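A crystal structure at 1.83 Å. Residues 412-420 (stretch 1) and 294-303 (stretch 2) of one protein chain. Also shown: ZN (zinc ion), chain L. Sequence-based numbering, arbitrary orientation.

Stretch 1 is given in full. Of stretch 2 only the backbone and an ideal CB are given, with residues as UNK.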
ATOM      1  N   GLY D 412      23.189  -9.395 -22.331  1.00 21.23           N
ATOM      2  CA  GLY D 412      22.882 -10.767 -22.679  1.00 21.48           C
ATOM      3  C   GLY D 412      24.207 -11.511 -22.650  1.00 20.64           C
ATOM      4  O   GLY D 412      25.225 -10.944 -22.240  1.00 18.61           O
ATOM      5  N   GLY D 413      24.211 -12.767 -23.076  1.00 19.89           N
ATOM      6  CA  GLY D 413      25.444 -13.538 -23.069  1.00 19.50           C
ATOM      7  C   GLY D 413      25.682 -14.256 -24.381  1.00 18.99           C
ATOM      8  O   GLY D 413      24.832 -14.227 -25.273  1.00 17.05           O
ATOM      9  N   THR D 414      26.843 -14.892 -24.506  1.00 17.67           N
ATOM     10  CA  THR D 414      27.193 -15.629 -25.717  1.00 15.84           C
ATOM     11  C   THR D 414      28.026 -16.843 -25.314  1.00 16.01           C
ATOM     12  O   THR D 414      28.288 -17.058 -24.133  1.00 16.03           O
ATOM     13  CB  THR D 414      28.057 -14.789 -26.677  1.00 15.94           C
ATOM     14  OG1 THR D 414      29.363 -14.632 -26.113  1.00 16.21           O
ATOM     15  CG2 THR D 414      27.441 -13.413 -26.908  1.00 15.72           C
ATOM     16  N   ILE D 415      28.446 -17.623 -26.304  1.00 14.91           N
ATOM     17  CA  ILE D 415      29.264 -18.802 -26.050  1.00 14.05           C
ATOM     18  C   ILE D 415      30.732 -18.395 -25.928  1.00 13.39           C
ATOM     19  O   ILE D 415      31.590 -19.228 -25.638  1.00 12.54           O
ATOM     20  CB  ILE D 415      29.153 -19.822 -27.207  1.00 13.94           C
ATOM     21  CG1 ILE D 415      29.660 -19.188 -28.505  1.00 15.01           C
ATOM     22  CG2 ILE D 415      27.707 -20.281 -27.371  1.00 14.73           C
ATOM     23  CD1 ILE D 415      29.621 -20.118 -29.711  1.00 16.68           C
ATOM     24  N   GLY D 416      31.009 -17.114 -26.159  1.00 11.88           N
ATOM     25  CA  GLY D 416      32.376 -16.613 -26.113  1.00 13.69           C
ATOM     26  C   GLY D 416      33.195 -17.009 -24.899  1.00 14.13           C
ATOM     27  O   GLY D 416      34.254 -17.633 -25.035  1.00 14.52           O
ATOM     28  N   PRO D 417      32.750 -16.630 -23.693  1.00 13.19           N
ATOM     29  CA  PRO D 417      33.474 -16.970 -22.466  1.00 12.52           C
ATOM     30  C   PRO D 417      33.702 -18.476 -22.316  1.00 13.89           C
ATOM     31  O   PRO D 417      34.756 -18.905 -21.843  1.00 13.76           O
ATOM     32  CB  PRO D 417      32.580 -16.392 -21.376  1.00 12.62           C
ATOM     33  CG  PRO D 417      32.042 -15.153 -22.036  1.00 13.88           C
ATOM     34  CD  PRO D 417      31.681 -15.649 -23.422  1.00 13.26           C
ATOM     35  N   SER D 418      32.713 -19.273 -22.719  1.00 12.54           N
ATOM     36  CA  SER D 418      32.828 -20.726 -22.629  1.00 13.98           C
ATOM     37  C   SER D 418      33.954 -21.234 -23.532  1.00 14.35           C
ATOM     38  O   SER D 418      34.811 -22.002 -23.092  1.00 12.85           O
ATOM     39  CB  SER D 418      31.510 -21.403 -23.031  1.00 12.84           C
ATOM     40  OG  SER D 418      30.484 -21.147 -22.086  1.00 16.29           O
ATOM     41  N   LEU D 419      33.956 -20.804 -24.791  1.00 13.68           N
ATOM     42  CA  LEU D 419      34.994 -21.248 -25.722  1.00 14.46           C
ATOM     43  C   LEU D 419      36.386 -20.800 -25.275  1.00 15.06           C
ATOM     44  O   LEU D 419      37.341 -21.574 -25.339  1.00 15.59           O
ATOM     45  CB  LEU D 419      34.705 -20.734 -27.137  1.00 13.67           C
ATOM     46  CG  LEU D 419      33.428 -21.260 -27.802  1.00 14.98           C
ATOM     47  CD1 LEU D 419      33.339 -20.721 -29.221  1.00 14.88           C
ATOM     48  CD2 LEU D 419      33.434 -22.787 -27.811  1.00 14.24           C
ATOM     49  N   ALA D 420      36.500 -19.560 -24.808  1.00 14.99           N
ATOM     50  CA  ALA D 420      37.786 -19.036 -24.352  1.00 15.02           C
ATOM     51  C   ALA D 420      38.321 -19.817 -23.152  1.00 16.01           C
ATOM     52  O   ALA D 420      39.507 -20.158 -23.092  1.00 15.34           O
ATOM     53  CB  ALA D 420      37.651 -17.556 -23.996  1.00 15.26           C
ATOM     54  N   UNK D 294      29.423 -24.608 -35.671  1.00 13.73           N
ATOM     55  CA  UNK D 294      28.062 -24.161 -35.399  1.00 13.92           C
ATOM     56  C   UNK D 294      27.462 -24.970 -34.256  1.00 14.46           C
ATOM     57  O   UNK D 294      27.387 -26.200 -34.325  1.00 12.35           O
ATOM     58  CB  UNK D 294      27.193 -24.280 -36.652  1.00 13.92           C
ATOM     59  N   UNK D 295      27.021 -24.267 -33.217  1.00 13.98           N
ATOM     60  CA  UNK D 295      26.466 -24.902 -32.027  1.00 12.48           C
ATOM     61  C   UNK D 295      24.955 -24.814 -31.875  1.00 12.63           C
ATOM     62  O   UNK D 295      24.308 -23.890 -32.370  1.00 12.49           O
ATOM     63  CB  UNK D 295      27.115 -24.283 -30.788  1.00 12.48           C
ATOM     64  N   UNK D 296      24.411 -25.792 -31.163  1.00 12.27           N
ATOM     65  CA  UNK D 296      22.989 -25.854 -30.865  1.00 13.60           C
ATOM     66  C   UNK D 296      22.892 -25.344 -29.426  1.00 12.05           C
ATOM     67  O   UNK D 296      23.910 -25.091 -28.780  1.00 12.87           O
ATOM     68  CB  UNK D 296      22.408 -27.259 -31.038  1.00 13.60           C
ATOM     69  N   UNK D 297      21.667 -25.157 -28.953  1.00 11.58           N
ATOM     70  CA  UNK D 297      21.391 -24.765 -27.577  1.00 11.35           C
ATOM     71  C   UNK D 297      22.049 -23.550 -26.923  1.00 11.22           C
ATOM     72  O   UNK D 297      22.163 -23.510 -25.701  1.00 10.38           O
ATOM     73  CB  UNK D 297      21.744 -25.970 -26.703  1.00 11.35           C
ATOM     74  N   UNK D 298      22.474 -22.560 -27.695  1.00 10.53           N
ATOM     75  CA  UNK D 298      23.059 -21.373 -27.072  1.00 11.43           C
ATOM     76  C   UNK D 298      21.937 -20.630 -26.337  1.00 13.37           C
ATOM     77  O   UNK D 298      22.147 -20.049 -25.268  1.00 11.82           O
ATOM     78  CB  UNK D 298      23.736 -20.474 -28.109  1.00 11.43           C
ATOM     79  N   UNK D 299      20.736 -20.672 -26.907  1.00 11.69           N
ATOM     80  CA  UNK D 299      19.595 -19.979 -26.321  1.00 13.85           C
ATOM     81  C   UNK D 299      19.118 -20.571 -24.999  1.00 14.89           C
ATOM     82  O   UNK D 299      18.295 -19.964 -24.313  1.00 13.82           O
ATOM     83  CB  UNK D 299      18.435 -19.981 -27.318  1.00 13.85           C
ATOM     84  N   UNK D 300      19.616 -21.754 -24.640  1.00 12.93           N
ATOM     85  CA  UNK D 300      19.230 -22.345 -23.366  1.00 14.67           C
ATOM     86  C   UNK D 300      20.414 -22.579 -22.429  1.00 14.35           C
ATOM     87  O   UNK D 300      20.335 -23.394 -21.514  1.00 14.60           O
ATOM     88  CB  UNK D 300      18.506 -23.670 -23.614  1.00 14.67           C
ATOM     89  N   UNK D 301      21.518 -21.871 -22.662  1.00 12.95           N
ATOM     90  CA  UNK D 301      22.656 -22.002 -21.766  1.00 14.12           C
ATOM     91  C   UNK D 301      23.905 -22.710 -22.249  1.00 13.67           C
ATOM     92  O   UNK D 301      24.941 -22.647 -21.580  1.00 13.40           O
ATOM     93  CB  UNK D 301      22.178 -22.731 -20.509  1.00 14.12           C
ATOM     94  N   UNK D 302      23.810 -23.397 -23.383  1.00 14.56           N
ATOM     95  CA  UNK D 302      24.949 -24.100 -23.969  1.00 14.21           C
ATOM     96  C   UNK D 302      25.466 -25.322 -23.206  1.00 15.36           C
ATOM     97  O   UNK D 302      26.437 -25.948 -23.640  1.00 13.12           O
ATOM     98  CB  UNK D 302      26.103 -23.107 -24.123  1.00 14.21           C
ATOM     99  N   UNK D 303      24.842 -25.673 -22.084  1.00 13.13           N
ATOM    100  CA  UNK D 303      25.316 -26.835 -21.334  1.00 13.69           C
ATOM    101  C   UNK D 303      24.622 -28.123 -21.772  1.00 13.65           C
ATOM    102  O   UNK D 303      23.795 -28.683 -21.047  1.00 12.65           O
ATOM    103  CB  UNK D 303      25.100 -26.615 -19.835  1.00 13.69           C
TER
HETATM  104 ZN    ZN L 602      19.655 -15.156 -28.700  1.00 16.19          ZN

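Stretch 1 offers a short apolar ridge: the side chain of Ile 415, then Leu 419 one turn further along, in a helix. Thr 414 OG1 accepts from Gly 416 N at 3.0 Å and caps that helix, while Gly 413 presents a carbonyl oxygen.

Position 294 lies in a strand, its CA-to-CB bond pointing away; this contact leaves the choice open. It is Leu 294.

Position 295 points toward the ridge, its CB 5.0 Å from Ile 415 CD1. The gap calls for a long apolar or aromatic side chain, such as leucine, methionine, phenylalanine or tyrosine. The residue is Tyr 295, long enough to touch both ridge residues: its CD2 lies 3.6 Å from Ile 415 CD1, and its OH 3.5 Å from Leu 419 CD2. Both methyls meet the ring obliquely.

Positions 296 and 297 are out of reach. The backbone at 296 is extended (phi -101°, psi 173°), and stretch 1 leaves its choice open. At 297 phi and psi are 53° and 25°, left-handed values that favour glycine, asparagine or aspartate. The pair is Asp 296 and Asn 297, and Asp 296 OD2 accepts from Asn 297 N at 2.6 Å.

Position 298 is the nearest to stretch 1 by backbone, its CA 6.8 Å from the CA of Ile 415, and its CB points toward Ile 415 CG2, 4.0 Å off. An aliphatic stem suits the start; beyond it the carbonyl of Gly 413 would suit a donor such as glutamine, the zinc an acidic end such as glutamate. Glu 298 packs CG 3.5 Å from Ile 415 CG2. Its OE1 accepts from a zinc-bound water at 2.6 Å, whereas its OE2 stands 3.4 Å from Gly 413 O, two acceptors with no hydrogen bond between them.

Position 299 misses stretch 1, but the nearby zinc invites a ligand: aspartate, glutamate or histidine. Glu 299 binds it with both oxygens, OE2 at 2.0 Å and OE1 at 2.5 Å from ZN.

Position 300 has no partner here and is open to many residues; it is Ile 300. At 301, phi of 109° would jam a CB against the preceding carbonyl, so glycine is required, and Gly 301 it is.

Position 302 faces the ridge again, its CB 4.6 Å from Ile 415 CG2, at a positive phi of 69°. Something small fits, such as glycine, serine or asparagine. Ser 302 sets OG 3.5 Å from Ile 415 CG2, while its N donates to Asn 297 O at 2.8 Å.

Position 303 is out of reach and unconstrained; it is Leu 303.

Stretch 2, residues 294-303: LYDNEEIGSL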
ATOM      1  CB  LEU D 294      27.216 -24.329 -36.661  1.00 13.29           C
ATOM      2  CG  LEU D 294      27.825 -23.690 -37.915  1.00 13.58           C
ATOM      3  CD1 LEU D 294      26.932 -23.972 -39.114  1.00 14.40           C
ATOM      4  CD2 LEU D 294      27.996 -22.189 -37.705  1.00 12.96           C
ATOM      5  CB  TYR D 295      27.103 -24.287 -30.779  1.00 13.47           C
ATOM      6  CG  TYR D 295      28.603 -24.446 -30.711  1.00 12.62           C
ATOM      7  CD1 TYR D 295      29.176 -25.640 -30.274  1.00 13.86           C
ATOM      8  CD2 TYR D 295      29.451 -23.406 -31.093  1.00 13.18           C
ATOM      9  CE1 TYR D 295      30.559 -25.791 -30.215  1.00 13.47           C
ATOM     10  CE2 TYR D 295      30.835 -23.548 -31.041  1.00 13.58           C
ATOM     11  CZ  TYR D 295      31.380 -24.741 -30.601  1.00 14.43           C
ATOM     12  OH  TYR D 295      32.748 -24.881 -30.547  1.00 14.63           O
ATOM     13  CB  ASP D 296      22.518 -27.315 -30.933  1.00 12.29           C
ATOM     14  CG  ASP D 296      21.006 -27.470 -30.817  1.00 15.43           C
ATOM     15  OD1 ASP D 296      20.544 -28.633 -30.773  1.00 14.29           O
ATOM     16  OD2 ASP D 296      20.278 -26.454 -30.777  1.00 15.10           O
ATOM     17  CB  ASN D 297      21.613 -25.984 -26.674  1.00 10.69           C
ATOM     18  CG  ASN D 297      20.797 -27.188 -27.114  1.00 10.36           C
ATOM     19  OD1 ASN D 297      19.651 -27.055 -27.550  1.00 15.36           O
ATOM     20  ND2 ASN D 297      21.375 -28.370 -26.985  1.00  9.97           N
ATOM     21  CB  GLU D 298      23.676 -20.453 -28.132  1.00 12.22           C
ATOM     22  CG  GLU D 298      24.357 -19.182 -27.586  1.00 14.43           C
ATOM     23  CD  GLU D 298      23.371 -18.106 -27.144  1.00 17.43           C
ATOM     24  OE1 GLU D 298      22.251 -18.063 -27.687  1.00 15.97           O
ATOM     25  OE2 GLU D 298      23.724 -17.288 -26.265  1.00 20.32           O
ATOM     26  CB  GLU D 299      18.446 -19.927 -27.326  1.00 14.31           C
ATOM     27  CG  GLU D 299      18.805 -19.182 -28.620  1.00 13.02           C
ATOM     28  CD  GLU D 299      19.001 -17.679 -28.429  1.00 14.73           C
ATOM     29  OE1 GLU D 299      19.122 -17.207 -27.276  1.00 15.09           O
ATOM     30  OE2 GLU D 299      19.044 -16.963 -29.446  1.00 14.88           O
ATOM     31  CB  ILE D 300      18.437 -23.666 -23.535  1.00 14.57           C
ATOM     32  CG1 ILE D 300      19.252 -24.685 -24.330  1.00 14.53           C
ATOM     33  CG2 ILE D 300      17.094 -23.382 -24.207  1.00 13.02           C
ATOM     34  CD1 ILE D 300      18.644 -26.073 -24.312  1.00 14.59           C
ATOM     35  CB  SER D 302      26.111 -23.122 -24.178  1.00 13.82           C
ATOM     36  OG  SER D 302      25.774 -22.121 -25.121  1.00 12.31           O
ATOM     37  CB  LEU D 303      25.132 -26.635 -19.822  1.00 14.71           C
ATOM     38  CG  LEU D 303      25.795 -27.711 -18.942  1.00 14.83           C
ATOM     39  CD1 LEU D 303      27.313 -27.565 -18.997  1.00 14.39           C
ATOM     40  CD2 LEU D 303      25.315 -27.577 -17.502  1.00 14.78           C
TER
HETATM   41  O   HOH W   1      21.676 -15.693 -28.494  1.00 22.31           O
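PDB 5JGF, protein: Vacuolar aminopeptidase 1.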